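Relaxosome protein TraM (Escherichia coli, PDB 4QPO) binds plasmid DNA at the origin of transfer as a homotetramer and, as part of the relaxosome, supports conjugative transfer of single-stranded DNA. Local coordinates at the interface of chains A and B. Residues are numbered along the deposited sequence; one frame, centred on the assembly and turned at random. Chains: chain A/B, Relaxosome protein TraM.

The interface of chains A and B. Residues chain A 34-35, 38-39, 42; chain B 3-6.
B:Leu5, on strand 2-6, points its side chain at helix 34-52 of chain A and lies against one face of its first turns. Its CG stands anti to the backbone N (chi1 -162°), which directs the branched end from the strand toward the helix. From CB the chain reaches CG, which lies 4.1 Å from CB of A:Ser39, and there it forks. One branch, CD1, comes to rest against A:Ser35, 3.7 Å from its CB and 3.5 Å from its backbone O, and also touches CB of A:Ser39. The other branch, CD2, settles on the backbone one turn further along, 3.6 Å from CA of A:Ser39, with CB of A:Ala38 at 4.1 Å on its flank and CD2 of A:Leu42 more distant. The side chains of A:Ser35, A:Ala38 and A:Ser39 are small, which probably allows the leucine methyls to come close to the helix backbone. With chi1 at -67° the hydroxyl OG of A:Ser35 lies beside its own backbone N and farther from CD1 of B:Leu5 than CB does. At the start of the helix, CG1 of B:Val3 comes within 4.2 Å of CE1 on the ring of A:Phe34, the two side chains set obliquely to each other, a looser contact. B:Asn4 and B:Tyr6, whose side chains point away from the helix, add little buried surface. Repeated by the two-fold, this strand-to-helix packing helps join two chains into the ribbon-helix-helix dimer, the DNA-binding domain of TraM, in which paired N-terminal strands form the DNA-reading ribbon.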
# COMPACT_ATOMS: atom_id res chain seq x y z
N PHE A 34 -3.72 17.64 11.62
CA PHE A 34 -3.95 16.22 11.85
C PHE A 34 -5.01 15.70 10.88
O PHE A 34 -4.81 14.68 10.21
CB PHE A 34 -4.38 15.97 13.30
CG PHE A 34 -4.56 14.51 13.63
CD1 PHE A 34 -5.77 13.88 13.39
CD2 PHE A 34 -3.52 13.77 14.16
CE1 PHE A 34 -5.94 12.53 13.69
CE2 PHE A 34 -3.69 12.42 14.46
CZ PHE A 34 -4.90 11.81 14.22
N SER A 35 -6.12 16.41 10.80
CA SER A 35 -7.26 15.97 10.00
C SER A 35 -6.91 15.89 8.53
O SER A 35 -7.27 14.94 7.87
CB SER A 35 -8.46 16.91 10.19
OG SER A 35 -8.95 16.83 11.51
N ALA A 38 -4.81 12.81 8.07
CA ALA A 38 -5.66 11.65 8.27
C ALA A 38 -6.57 11.42 7.07
O ALA A 38 -6.73 10.30 6.61
CB ALA A 38 -6.51 11.83 9.54
N SER A 39 -7.15 12.49 6.57
CA SER A 39 -8.07 12.42 5.45
C SER A 39 -7.32 12.00 4.20
O SER A 39 -7.80 11.21 3.38
CB SER A 39 -8.76 13.78 5.29
OG SER A 39 -9.45 13.86 4.06
N LEU A 42 -6.63 8.30 4.35
CA LEU A 42 -7.84 7.51 4.15
C LEU A 42 -8.17 7.40 2.66
O LEU A 42 -8.58 6.34 2.17
CB LEU A 42 -9.02 8.12 4.92
CG LEU A 42 -10.43 7.56 4.70
CD1 LEU A 42 -10.50 6.08 4.87
CD2 LEU A 42 -11.36 8.21 5.68
N VAL B 3 -11.73 9.48 16.24
CA VAL B 3 -11.32 10.57 15.34
C VAL B 3 -12.48 11.05 14.47
O VAL B 3 -13.09 10.24 13.77
CB VAL B 3 -10.15 10.09 14.43
CG1 VAL B 3 -9.85 11.10 13.34
CG2 VAL B 3 -8.90 9.82 15.28
N ASN B 4 -12.76 12.35 14.47
CA ASN B 4 -13.79 12.89 13.59
C ASN B 4 -13.19 13.51 12.33
O ASN B 4 -12.25 14.32 12.38
CB ASN B 4 -14.66 13.93 14.30
CG ASN B 4 -15.73 13.29 15.16
OD1 ASN B 4 -15.89 12.07 15.18
ND2 ASN B 4 -16.46 14.12 15.90
N LEU B 5 -13.76 13.15 11.20
CA LEU B 5 -13.21 13.57 9.93
C LEU B 5 -14.30 13.86 8.90
O LEU B 5 -15.28 13.13 8.82
CB LEU B 5 -12.27 12.49 9.42
CG LEU B 5 -11.26 12.85 8.35
CD1 LEU B 5 -10.48 14.08 8.80
CD2 LEU B 5 -10.33 11.65 8.16
N TYR B 6 -14.10 14.91 8.12
CA TYR B 6 -14.93 15.17 6.95
C TYR B 6 -14.21 14.67 5.70
O TYR B 6 -13.08 15.06 5.43
CB TYR B 6 -15.27 16.65 6.85
CG TYR B 6 -16.19 17.12 7.93
CD1 TYR B 6 -15.73 17.30 9.24
CD2 TYR B 6 -17.53 17.39 7.66
CE1 TYR B 6 -16.59 17.74 10.25
CE2 TYR B 6 -18.38 17.83 8.65
CZ TYR B 6 -17.91 18.01 9.94
OH TYR B 6 -18.76 18.44 10.93